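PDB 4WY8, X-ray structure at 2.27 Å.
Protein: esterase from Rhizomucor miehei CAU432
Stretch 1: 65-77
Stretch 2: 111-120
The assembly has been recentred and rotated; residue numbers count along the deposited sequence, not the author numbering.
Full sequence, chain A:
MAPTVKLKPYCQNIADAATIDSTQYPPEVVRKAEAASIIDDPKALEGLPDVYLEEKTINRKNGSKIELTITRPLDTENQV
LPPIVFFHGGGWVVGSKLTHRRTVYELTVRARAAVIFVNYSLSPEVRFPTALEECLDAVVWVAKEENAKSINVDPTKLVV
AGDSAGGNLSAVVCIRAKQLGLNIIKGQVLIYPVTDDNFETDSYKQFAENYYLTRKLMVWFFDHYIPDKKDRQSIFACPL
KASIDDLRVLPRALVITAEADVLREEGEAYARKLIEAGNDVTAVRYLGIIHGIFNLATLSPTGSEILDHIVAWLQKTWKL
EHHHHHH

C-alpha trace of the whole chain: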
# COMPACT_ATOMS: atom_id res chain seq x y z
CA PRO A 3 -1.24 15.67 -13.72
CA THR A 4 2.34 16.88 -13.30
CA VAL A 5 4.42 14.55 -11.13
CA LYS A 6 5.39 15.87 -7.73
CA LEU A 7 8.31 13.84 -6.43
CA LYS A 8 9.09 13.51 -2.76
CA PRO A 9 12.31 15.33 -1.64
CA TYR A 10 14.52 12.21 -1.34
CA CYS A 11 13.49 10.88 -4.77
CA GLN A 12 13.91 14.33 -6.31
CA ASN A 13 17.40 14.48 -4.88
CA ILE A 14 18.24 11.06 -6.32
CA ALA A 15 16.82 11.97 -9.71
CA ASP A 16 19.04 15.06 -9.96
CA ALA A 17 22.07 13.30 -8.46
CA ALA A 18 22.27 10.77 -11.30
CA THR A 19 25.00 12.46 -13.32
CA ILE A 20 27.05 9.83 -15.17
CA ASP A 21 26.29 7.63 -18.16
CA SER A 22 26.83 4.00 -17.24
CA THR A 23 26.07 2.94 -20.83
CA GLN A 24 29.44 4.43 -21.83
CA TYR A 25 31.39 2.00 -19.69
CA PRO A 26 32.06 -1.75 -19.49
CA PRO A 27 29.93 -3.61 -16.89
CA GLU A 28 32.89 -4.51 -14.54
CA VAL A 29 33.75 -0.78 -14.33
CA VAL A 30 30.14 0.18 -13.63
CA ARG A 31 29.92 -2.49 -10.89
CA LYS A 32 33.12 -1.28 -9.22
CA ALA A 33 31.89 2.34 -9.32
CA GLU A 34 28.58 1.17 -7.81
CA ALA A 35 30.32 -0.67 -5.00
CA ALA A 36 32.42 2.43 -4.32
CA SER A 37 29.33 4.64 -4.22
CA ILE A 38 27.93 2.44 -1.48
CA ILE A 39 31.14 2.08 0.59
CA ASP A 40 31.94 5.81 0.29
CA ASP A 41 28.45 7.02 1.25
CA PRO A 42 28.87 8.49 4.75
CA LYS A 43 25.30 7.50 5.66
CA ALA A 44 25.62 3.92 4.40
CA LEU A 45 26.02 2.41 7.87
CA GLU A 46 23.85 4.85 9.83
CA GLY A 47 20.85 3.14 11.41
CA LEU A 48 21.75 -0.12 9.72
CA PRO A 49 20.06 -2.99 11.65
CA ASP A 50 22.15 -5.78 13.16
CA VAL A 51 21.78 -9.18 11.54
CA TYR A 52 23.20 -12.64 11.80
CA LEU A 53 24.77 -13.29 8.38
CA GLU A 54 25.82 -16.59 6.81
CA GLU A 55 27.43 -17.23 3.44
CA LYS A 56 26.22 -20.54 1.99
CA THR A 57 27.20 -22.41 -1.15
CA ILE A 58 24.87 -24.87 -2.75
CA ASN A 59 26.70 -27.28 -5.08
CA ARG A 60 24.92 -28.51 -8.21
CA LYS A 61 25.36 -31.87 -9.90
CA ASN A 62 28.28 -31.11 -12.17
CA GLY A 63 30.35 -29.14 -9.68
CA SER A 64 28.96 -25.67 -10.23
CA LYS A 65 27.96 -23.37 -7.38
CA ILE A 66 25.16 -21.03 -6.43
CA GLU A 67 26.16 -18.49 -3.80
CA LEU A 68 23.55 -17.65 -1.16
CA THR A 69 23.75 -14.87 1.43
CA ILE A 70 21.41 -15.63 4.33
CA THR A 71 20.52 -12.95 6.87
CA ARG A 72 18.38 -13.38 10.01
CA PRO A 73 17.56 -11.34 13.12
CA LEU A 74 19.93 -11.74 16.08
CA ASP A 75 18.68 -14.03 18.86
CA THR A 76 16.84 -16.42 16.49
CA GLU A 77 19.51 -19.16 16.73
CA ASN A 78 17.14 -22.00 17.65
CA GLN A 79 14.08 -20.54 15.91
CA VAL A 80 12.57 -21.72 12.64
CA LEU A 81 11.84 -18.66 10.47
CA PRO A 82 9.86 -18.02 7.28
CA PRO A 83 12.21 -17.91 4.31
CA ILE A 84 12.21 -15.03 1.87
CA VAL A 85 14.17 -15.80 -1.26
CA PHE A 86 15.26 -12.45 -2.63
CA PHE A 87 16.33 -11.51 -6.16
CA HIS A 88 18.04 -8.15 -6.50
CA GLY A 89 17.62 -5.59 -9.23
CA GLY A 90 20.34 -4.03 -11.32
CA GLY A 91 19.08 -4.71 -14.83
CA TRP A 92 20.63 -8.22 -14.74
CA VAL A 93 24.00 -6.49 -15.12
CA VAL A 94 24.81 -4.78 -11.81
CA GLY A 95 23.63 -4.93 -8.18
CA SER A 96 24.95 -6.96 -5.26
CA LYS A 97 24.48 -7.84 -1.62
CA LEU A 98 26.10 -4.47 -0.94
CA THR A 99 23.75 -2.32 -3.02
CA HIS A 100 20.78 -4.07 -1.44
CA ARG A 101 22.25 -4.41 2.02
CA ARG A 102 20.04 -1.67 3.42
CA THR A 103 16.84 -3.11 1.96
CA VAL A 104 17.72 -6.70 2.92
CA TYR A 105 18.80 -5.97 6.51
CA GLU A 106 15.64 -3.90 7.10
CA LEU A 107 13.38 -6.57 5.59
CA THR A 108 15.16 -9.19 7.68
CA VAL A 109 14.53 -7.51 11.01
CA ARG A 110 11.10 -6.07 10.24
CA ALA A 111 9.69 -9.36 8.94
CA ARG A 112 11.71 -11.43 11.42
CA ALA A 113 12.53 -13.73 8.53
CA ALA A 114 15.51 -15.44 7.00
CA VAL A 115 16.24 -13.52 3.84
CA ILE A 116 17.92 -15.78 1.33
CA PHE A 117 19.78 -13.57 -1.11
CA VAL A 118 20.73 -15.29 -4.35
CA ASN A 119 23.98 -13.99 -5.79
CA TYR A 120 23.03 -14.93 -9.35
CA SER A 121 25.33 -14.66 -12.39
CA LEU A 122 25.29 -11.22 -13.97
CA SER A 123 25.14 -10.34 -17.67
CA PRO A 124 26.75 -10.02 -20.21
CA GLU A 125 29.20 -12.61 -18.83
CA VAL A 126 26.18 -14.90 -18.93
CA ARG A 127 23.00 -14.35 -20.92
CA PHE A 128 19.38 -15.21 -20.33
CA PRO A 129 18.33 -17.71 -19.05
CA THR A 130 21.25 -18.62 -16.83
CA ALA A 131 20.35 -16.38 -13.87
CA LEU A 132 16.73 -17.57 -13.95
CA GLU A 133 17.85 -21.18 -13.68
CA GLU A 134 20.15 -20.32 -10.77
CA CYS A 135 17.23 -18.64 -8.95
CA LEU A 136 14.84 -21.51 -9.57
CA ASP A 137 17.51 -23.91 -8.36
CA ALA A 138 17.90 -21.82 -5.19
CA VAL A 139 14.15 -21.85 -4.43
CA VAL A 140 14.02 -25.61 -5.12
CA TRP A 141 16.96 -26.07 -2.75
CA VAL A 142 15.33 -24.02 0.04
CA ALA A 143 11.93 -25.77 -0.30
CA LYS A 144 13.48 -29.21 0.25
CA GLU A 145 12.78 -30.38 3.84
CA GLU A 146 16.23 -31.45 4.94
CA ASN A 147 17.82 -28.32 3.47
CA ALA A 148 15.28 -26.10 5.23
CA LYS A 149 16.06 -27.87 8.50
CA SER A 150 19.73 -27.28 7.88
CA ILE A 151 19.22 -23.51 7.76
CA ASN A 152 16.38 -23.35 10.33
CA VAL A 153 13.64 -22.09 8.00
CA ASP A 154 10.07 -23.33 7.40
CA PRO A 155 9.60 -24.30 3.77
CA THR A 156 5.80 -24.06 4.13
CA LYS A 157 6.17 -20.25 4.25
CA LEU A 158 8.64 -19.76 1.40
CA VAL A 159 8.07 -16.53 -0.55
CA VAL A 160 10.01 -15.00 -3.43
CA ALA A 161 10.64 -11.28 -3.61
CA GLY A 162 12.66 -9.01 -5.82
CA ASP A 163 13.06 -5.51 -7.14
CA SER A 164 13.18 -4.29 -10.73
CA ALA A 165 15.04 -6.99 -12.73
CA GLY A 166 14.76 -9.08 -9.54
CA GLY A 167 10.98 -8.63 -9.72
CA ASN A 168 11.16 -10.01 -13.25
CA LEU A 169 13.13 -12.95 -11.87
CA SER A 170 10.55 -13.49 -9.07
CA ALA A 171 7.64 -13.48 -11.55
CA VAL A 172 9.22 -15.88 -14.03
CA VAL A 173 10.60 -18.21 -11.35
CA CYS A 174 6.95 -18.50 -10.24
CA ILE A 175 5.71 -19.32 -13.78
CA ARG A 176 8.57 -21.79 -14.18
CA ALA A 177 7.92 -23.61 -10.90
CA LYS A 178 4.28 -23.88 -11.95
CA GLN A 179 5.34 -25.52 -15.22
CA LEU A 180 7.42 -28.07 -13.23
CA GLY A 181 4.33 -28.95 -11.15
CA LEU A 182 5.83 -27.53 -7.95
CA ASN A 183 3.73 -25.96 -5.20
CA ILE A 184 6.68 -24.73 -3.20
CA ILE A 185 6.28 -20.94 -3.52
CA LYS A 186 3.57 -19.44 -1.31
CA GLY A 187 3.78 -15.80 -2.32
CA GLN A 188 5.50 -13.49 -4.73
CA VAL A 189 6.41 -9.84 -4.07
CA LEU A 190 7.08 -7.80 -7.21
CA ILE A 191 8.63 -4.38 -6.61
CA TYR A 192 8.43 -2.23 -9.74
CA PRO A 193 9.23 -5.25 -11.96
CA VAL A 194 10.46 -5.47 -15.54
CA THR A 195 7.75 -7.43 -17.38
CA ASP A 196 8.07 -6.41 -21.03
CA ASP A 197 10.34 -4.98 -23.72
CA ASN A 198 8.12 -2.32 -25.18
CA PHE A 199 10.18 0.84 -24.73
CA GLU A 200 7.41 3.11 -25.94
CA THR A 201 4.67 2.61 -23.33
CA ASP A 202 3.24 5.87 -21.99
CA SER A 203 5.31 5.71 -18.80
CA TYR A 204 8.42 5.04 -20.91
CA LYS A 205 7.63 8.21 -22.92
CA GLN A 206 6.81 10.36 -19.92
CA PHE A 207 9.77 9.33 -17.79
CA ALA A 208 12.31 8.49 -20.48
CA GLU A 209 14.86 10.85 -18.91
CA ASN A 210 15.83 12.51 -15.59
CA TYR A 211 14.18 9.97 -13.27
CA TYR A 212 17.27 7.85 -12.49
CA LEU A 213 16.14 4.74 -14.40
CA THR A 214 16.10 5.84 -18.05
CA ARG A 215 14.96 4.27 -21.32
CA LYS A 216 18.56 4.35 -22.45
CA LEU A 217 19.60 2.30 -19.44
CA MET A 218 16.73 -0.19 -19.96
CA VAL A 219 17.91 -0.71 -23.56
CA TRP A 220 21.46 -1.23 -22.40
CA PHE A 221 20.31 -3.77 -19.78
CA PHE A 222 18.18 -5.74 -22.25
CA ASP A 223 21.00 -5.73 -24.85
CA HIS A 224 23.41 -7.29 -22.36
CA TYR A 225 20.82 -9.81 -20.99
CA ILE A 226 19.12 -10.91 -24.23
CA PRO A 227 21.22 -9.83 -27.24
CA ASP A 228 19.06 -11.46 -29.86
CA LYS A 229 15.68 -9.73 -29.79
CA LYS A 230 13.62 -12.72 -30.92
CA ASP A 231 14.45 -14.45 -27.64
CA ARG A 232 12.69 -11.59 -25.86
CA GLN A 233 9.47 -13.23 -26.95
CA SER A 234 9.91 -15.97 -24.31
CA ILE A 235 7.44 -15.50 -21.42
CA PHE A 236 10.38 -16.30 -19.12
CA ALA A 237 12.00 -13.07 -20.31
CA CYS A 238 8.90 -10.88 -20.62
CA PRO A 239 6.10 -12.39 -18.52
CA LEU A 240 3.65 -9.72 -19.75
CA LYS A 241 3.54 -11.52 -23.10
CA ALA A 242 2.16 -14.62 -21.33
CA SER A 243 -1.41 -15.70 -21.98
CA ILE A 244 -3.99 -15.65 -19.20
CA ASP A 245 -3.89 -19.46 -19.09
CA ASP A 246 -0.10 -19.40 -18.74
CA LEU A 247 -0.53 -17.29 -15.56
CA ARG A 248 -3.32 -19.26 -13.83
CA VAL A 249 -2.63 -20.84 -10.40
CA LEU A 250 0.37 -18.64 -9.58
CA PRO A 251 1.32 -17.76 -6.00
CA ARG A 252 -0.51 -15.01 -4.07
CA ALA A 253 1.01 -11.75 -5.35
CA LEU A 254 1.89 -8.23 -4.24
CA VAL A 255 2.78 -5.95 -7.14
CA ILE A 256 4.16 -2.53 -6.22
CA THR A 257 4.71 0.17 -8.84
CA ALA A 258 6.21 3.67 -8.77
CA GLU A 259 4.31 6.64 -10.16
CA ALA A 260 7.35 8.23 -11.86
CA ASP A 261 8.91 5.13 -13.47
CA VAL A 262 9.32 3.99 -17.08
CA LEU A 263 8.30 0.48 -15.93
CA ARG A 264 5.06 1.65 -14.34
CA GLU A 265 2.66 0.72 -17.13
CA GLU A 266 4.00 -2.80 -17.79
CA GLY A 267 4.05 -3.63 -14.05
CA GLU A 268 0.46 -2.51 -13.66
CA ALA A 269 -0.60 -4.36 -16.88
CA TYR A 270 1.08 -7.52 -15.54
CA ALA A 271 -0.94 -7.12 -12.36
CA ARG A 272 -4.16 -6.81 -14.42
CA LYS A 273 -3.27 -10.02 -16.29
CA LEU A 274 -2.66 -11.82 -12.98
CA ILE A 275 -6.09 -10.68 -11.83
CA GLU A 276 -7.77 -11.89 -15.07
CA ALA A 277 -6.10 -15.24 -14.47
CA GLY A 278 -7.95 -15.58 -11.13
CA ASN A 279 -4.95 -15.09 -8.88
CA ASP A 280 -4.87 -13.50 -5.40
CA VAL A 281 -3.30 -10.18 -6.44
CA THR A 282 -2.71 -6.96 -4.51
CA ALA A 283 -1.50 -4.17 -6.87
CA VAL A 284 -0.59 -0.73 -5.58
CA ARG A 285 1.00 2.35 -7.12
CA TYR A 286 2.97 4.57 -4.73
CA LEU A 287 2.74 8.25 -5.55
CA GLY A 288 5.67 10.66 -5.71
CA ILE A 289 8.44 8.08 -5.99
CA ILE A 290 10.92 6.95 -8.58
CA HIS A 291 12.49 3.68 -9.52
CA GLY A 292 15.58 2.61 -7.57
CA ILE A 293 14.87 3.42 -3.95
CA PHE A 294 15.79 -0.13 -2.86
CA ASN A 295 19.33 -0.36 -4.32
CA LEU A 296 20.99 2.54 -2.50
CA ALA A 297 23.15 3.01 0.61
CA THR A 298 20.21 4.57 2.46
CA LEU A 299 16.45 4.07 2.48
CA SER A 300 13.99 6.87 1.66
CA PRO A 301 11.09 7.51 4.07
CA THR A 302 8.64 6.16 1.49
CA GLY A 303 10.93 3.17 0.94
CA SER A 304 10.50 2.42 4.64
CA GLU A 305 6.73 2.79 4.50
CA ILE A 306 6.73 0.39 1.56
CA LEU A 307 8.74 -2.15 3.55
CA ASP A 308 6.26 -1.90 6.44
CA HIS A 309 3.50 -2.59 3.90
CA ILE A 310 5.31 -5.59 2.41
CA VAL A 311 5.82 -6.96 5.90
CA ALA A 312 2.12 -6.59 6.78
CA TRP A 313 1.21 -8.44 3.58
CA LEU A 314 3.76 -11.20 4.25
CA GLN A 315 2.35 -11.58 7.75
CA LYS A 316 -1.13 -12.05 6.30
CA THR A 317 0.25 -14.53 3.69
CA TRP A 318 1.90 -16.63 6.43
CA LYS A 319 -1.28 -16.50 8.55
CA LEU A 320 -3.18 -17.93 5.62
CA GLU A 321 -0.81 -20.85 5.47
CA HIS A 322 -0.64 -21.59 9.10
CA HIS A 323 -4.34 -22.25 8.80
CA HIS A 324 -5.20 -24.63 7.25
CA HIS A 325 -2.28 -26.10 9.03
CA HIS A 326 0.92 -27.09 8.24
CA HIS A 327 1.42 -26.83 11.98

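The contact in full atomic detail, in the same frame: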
# COMPACT_ATOMS: atom_id res chain seq x y z
N LYS A 65 28.44 -23.92 -8.64
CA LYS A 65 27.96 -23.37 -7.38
C LYS A 65 26.98 -22.22 -7.52
O LYS A 65 27.06 -21.41 -8.45
CB LYS A 65 29.15 -22.91 -6.51
CG LYS A 65 30.08 -24.04 -6.06
CD LYS A 65 31.36 -23.47 -5.42
CE LYS A 65 32.28 -24.55 -4.84
NZ LYS A 65 31.63 -25.47 -3.85
N ILE A 66 25.99 -22.20 -6.63
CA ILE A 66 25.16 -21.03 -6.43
C ILE A 66 25.52 -20.45 -5.07
O ILE A 66 25.56 -21.17 -4.06
CB ILE A 66 23.66 -21.36 -6.52
CG1 ILE A 66 23.37 -21.95 -7.90
CG2 ILE A 66 22.82 -20.12 -6.37
CD1 ILE A 66 22.04 -22.60 -8.00
N GLU A 67 25.87 -19.17 -5.05
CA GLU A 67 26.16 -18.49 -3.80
C GLU A 67 24.94 -17.81 -3.19
O GLU A 67 24.31 -16.96 -3.82
CB GLU A 67 27.29 -17.47 -4.00
CG GLU A 67 28.54 -18.07 -4.65
CD GLU A 67 29.10 -19.24 -3.86
OE1 GLU A 67 29.12 -19.14 -2.61
OE2 GLU A 67 29.51 -20.25 -4.47
N LEU A 68 24.63 -18.20 -1.96
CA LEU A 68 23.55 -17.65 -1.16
C LEU A 68 24.09 -16.82 -0.02
O LEU A 68 25.09 -17.20 0.61
CB LEU A 68 22.68 -18.77 -0.59
CG LEU A 68 22.19 -19.82 -1.59
CD1 LEU A 68 21.37 -20.87 -0.85
CD2 LEU A 68 21.39 -19.22 -2.72
N THR A 69 23.48 -15.66 0.22
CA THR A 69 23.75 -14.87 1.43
C THR A 69 22.49 -14.89 2.29
O THR A 69 21.44 -14.40 1.88
CB THR A 69 24.16 -13.41 1.07
OG1 THR A 69 25.24 -13.44 0.14
CG2 THR A 69 24.60 -12.65 2.28
N ILE A 70 22.57 -15.48 3.48
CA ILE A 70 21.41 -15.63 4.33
C ILE A 70 21.49 -14.73 5.54
O ILE A 70 22.41 -14.85 6.36
CB ILE A 70 21.25 -17.07 4.80
CG1 ILE A 70 21.35 -18.02 3.60
CG2 ILE A 70 19.95 -17.24 5.58
CD1 ILE A 70 21.40 -19.47 3.98
N THR A 71 20.51 -13.83 5.70
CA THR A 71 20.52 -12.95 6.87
C THR A 71 19.32 -13.27 7.77
O THR A 71 18.25 -13.60 7.28
CB THR A 71 20.49 -11.45 6.44
OG1 THR A 71 19.47 -11.24 5.47
CG2 THR A 71 21.83 -11.03 5.81
N ARG A 72 19.51 -13.22 9.09
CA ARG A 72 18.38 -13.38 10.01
C ARG A 72 18.52 -12.46 11.22
O ARG A 72 19.61 -11.98 11.50
CB ARG A 72 18.21 -14.86 10.44
CG ARG A 72 19.45 -15.68 10.50
CD ARG A 72 19.16 -17.20 10.46
NE ARG A 72 18.40 -17.66 11.61
CZ ARG A 72 17.47 -18.61 11.57
NH1 ARG A 72 16.83 -18.96 12.69
NH2 ARG A 72 17.16 -19.20 10.42
N PRO A 73 17.41 -12.20 11.95
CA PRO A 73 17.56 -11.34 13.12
C PRO A 73 18.47 -12.01 14.15
O PRO A 73 18.57 -13.24 14.13
CB PRO A 73 16.12 -11.20 13.67
CG PRO A 73 15.21 -11.69 12.57
CD PRO A 73 16.03 -12.69 11.79
N LEU A 74 19.15 -11.21 14.96
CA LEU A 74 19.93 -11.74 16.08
C LEU A 74 18.99 -12.41 17.07
O LEU A 74 17.80 -12.08 17.11
CB LEU A 74 20.72 -10.62 16.77
CG LEU A 74 21.80 -9.92 15.94
CD1 LEU A 74 22.43 -8.81 16.74
CD2 LEU A 74 22.85 -10.93 15.54
N ASP A 75 19.51 -13.35 17.85
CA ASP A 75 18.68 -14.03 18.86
C ASP A 75 17.51 -14.82 18.24
O ASP A 75 16.38 -14.79 18.74
CB ASP A 75 18.16 -13.01 19.88
CG ASP A 75 19.29 -12.29 20.63
OD1 ASP A 75 20.41 -12.84 20.71
OD2 ASP A 75 19.07 -11.15 21.11
N THR A 76 17.78 -15.48 17.11
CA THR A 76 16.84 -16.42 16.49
C THR A 76 17.53 -17.76 16.24
O THR A 76 17.07 -18.57 15.42
CB THR A 76 16.25 -15.87 15.15
OG1 THR A 76 17.31 -15.61 14.22
CG2 THR A 76 15.48 -14.58 15.40
N GLU A 77 18.63 -18.01 16.97
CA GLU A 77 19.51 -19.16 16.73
C GLU A 77 18.81 -20.52 16.72
O GLU A 77 19.13 -21.37 15.88
CB GLU A 77 20.64 -19.18 17.78
CG GLU A 77 21.73 -18.13 17.50
CD GLU A 77 21.58 -16.87 18.36
OE1 GLU A 77 22.60 -16.16 18.54
OE2 GLU A 77 20.45 -16.58 18.82
N ALA A 111 10.53 -8.19 9.17
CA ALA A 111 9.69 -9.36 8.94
C ALA A 111 10.04 -10.48 9.91
O ALA A 111 9.27 -11.43 10.05
CB ALA A 111 9.84 -9.85 7.49
N ARG A 112 11.18 -10.36 10.58
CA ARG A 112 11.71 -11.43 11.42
C ARG A 112 11.78 -12.71 10.61
O ARG A 112 11.19 -13.73 10.97
CB ARG A 112 10.88 -11.61 12.70
CG ARG A 112 11.06 -10.46 13.68
CD ARG A 112 10.47 -10.74 15.07
NE ARG A 112 11.12 -11.88 15.72
CZ ARG A 112 12.27 -11.78 16.38
NH1 ARG A 112 12.90 -10.61 16.47
NH2 ARG A 112 12.80 -12.86 16.94
N ALA A 113 12.48 -12.64 9.49
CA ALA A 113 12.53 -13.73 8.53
C ALA A 113 13.97 -14.03 8.22
O ALA A 113 14.85 -13.22 8.55
CB ALA A 113 11.78 -13.36 7.27
N ALA A 114 14.22 -15.19 7.62
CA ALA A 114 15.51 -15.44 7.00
C ALA A 114 15.44 -14.96 5.57
O ALA A 114 14.65 -15.49 4.77
CB ALA A 114 15.88 -16.93 7.05
N VAL A 115 16.21 -13.95 5.23
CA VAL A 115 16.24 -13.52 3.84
C VAL A 115 17.37 -14.27 3.13
O VAL A 115 18.54 -14.23 3.54
CB VAL A 115 16.39 -12.00 3.70
CG1 VAL A 115 16.40 -11.63 2.27
CG2 VAL A 115 15.23 -11.30 4.40
N ILE A 116 16.99 -14.99 2.10
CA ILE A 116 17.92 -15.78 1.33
C ILE A 116 18.19 -15.08 0.00
O ILE A 116 17.39 -15.10 -0.93
CB ILE A 116 17.37 -17.20 1.13
CG1 ILE A 116 17.15 -17.83 2.52
CG2 ILE A 116 18.33 -18.03 0.32
CD1 ILE A 116 16.28 -19.05 2.50
N PHE A 117 19.34 -14.41 -0.02
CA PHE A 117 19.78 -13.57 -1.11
C PHE A 117 20.58 -14.39 -2.14
O PHE A 117 21.65 -14.89 -1.85
CB PHE A 117 20.64 -12.43 -0.53
CG PHE A 117 20.93 -11.31 -1.50
CD1 PHE A 117 22.07 -11.33 -2.29
CD2 PHE A 117 20.06 -10.23 -1.60
CE1 PHE A 117 22.34 -10.28 -3.18
CE2 PHE A 117 20.30 -9.20 -2.49
CZ PHE A 117 21.45 -9.22 -3.28
N VAL A 118 20.05 -14.51 -3.34
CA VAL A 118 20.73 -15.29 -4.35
C VAL A 118 21.71 -14.41 -5.10
O VAL A 118 21.30 -13.41 -5.72
CB VAL A 118 19.73 -15.90 -5.33
CG1 VAL A 118 20.47 -16.72 -6.37
CG2 VAL A 118 18.71 -16.75 -4.57
N ASN A 119 23.00 -14.72 -5.00
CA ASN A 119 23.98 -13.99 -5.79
C ASN A 119 24.07 -14.58 -7.19
O ASN A 119 25.04 -15.23 -7.52
CB ASN A 119 25.35 -14.01 -5.11
CG ASN A 119 25.31 -13.44 -3.72
OD1 ASN A 119 25.41 -12.22 -3.54
ND2 ASN A 119 25.11 -14.30 -2.72
N TYR A 120 23.07 -14.30 -8.03
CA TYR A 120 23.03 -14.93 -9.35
C TYR A 120 24.06 -14.34 -10.32
O TYR A 120 24.64 -13.28 -10.06
CB TYR A 120 21.61 -14.86 -9.93
CG TYR A 120 21.03 -13.47 -10.10
CD1 TYR A 120 21.30 -12.72 -11.25
CD2 TYR A 120 20.19 -12.92 -9.14
CE1 TYR A 120 20.77 -11.46 -11.41
CE2 TYR A 120 19.64 -11.65 -9.30
CZ TYR A 120 19.94 -10.93 -10.44
OH TYR A 120 19.40 -9.68 -10.60

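The most distinctive feature of this contact is the way Asn119 carries the ladder past its last regular rung. Its backbone N donates to Glu67 O at 2.9 Å, and its side-chain ND2 donates both to that same Glu67 O, at 3.0 Å, and to Thr69 OG1, also at 3.0 Å. With chi1 in the m well, the amide folds back over the neighbouring strand, so one carbonyl receives main chain and side chain from a single residue, while the other hydrogen bond from ND2 reaches the hydroxyl of Thr69, two residues along.

The rest of the backbone follows the antiparallel rule closely. The strand axes approach to 4.6 Å, with their directions 157° apart. Thr69 and Phe117 form a hydrogen-bonded pair, Thr69 N to Phe117 O at 2.9 Å and Phe117 N to Thr69 O at 2.8 Å. Thr71 and Val115 repeat the pattern, Thr71 N to Val115 O at 3.0 Å and Val115 N to Thr71 O at 2.9 Å. The non-hydrogen-bonded pairs alternate with these rungs: Ile70 with Ile116 lies between them, and Leu68 with Val118 lies beyond Thr69–Phe117, next to Asn119. Here the alpha carbons supply CA-H...O contacts instead: Leu68 CA sits 3.4 Å from Phe117 O and Ile70 CA 3.3 Å from Val115 O.

Alternation divides the side chains between two faces. One carries Leu68, Ile70, Ile116 and Val118, a wholly aliphatic set. Leu68 CD2 meets Val118 CG2 at 4.1 Å, and Ile70 CG2 meets Ile116 CG1 at 4.2 Å; a diagonal contact, Leu68 CD1 to Ile116 CG2 at 4.3 Å, ties the two pairs together. These are van der Waals distances, and branched side chains fill the space without polar groups to satisfy.

The other face mixes chemistries, pairing each threonine with an apolar partner. Thr69 CB lies 4.0 Å from Phe117 CB, although the phenyl ring leads away from the first strand. Thr71 OG1 is 3.6 Å from Val115 CB, a packing contact; that hydroxyl finds its hydrogen bond elsewhere in the structure.

Beyond Thr71 no hydrogen bonds cross between the stretches, and packing against side chain and backbone takes over. Pro73 CG packs 3.7 Å from Arg112 CA, and the long Arg112 side chain reaches Thr76, NH2 to CG2 at 3.5 Å. The segment that Arg112 packs against is braced internally: Arg72 NH1 donates to Thr76 O at 2.8 Å, and Thr76 OG1 donates to Pro73 O at 2.7 Å. The readable rule is a regular ladder with one aliphatic face, extended at one end by an amide and flanked at the other by a braced turn.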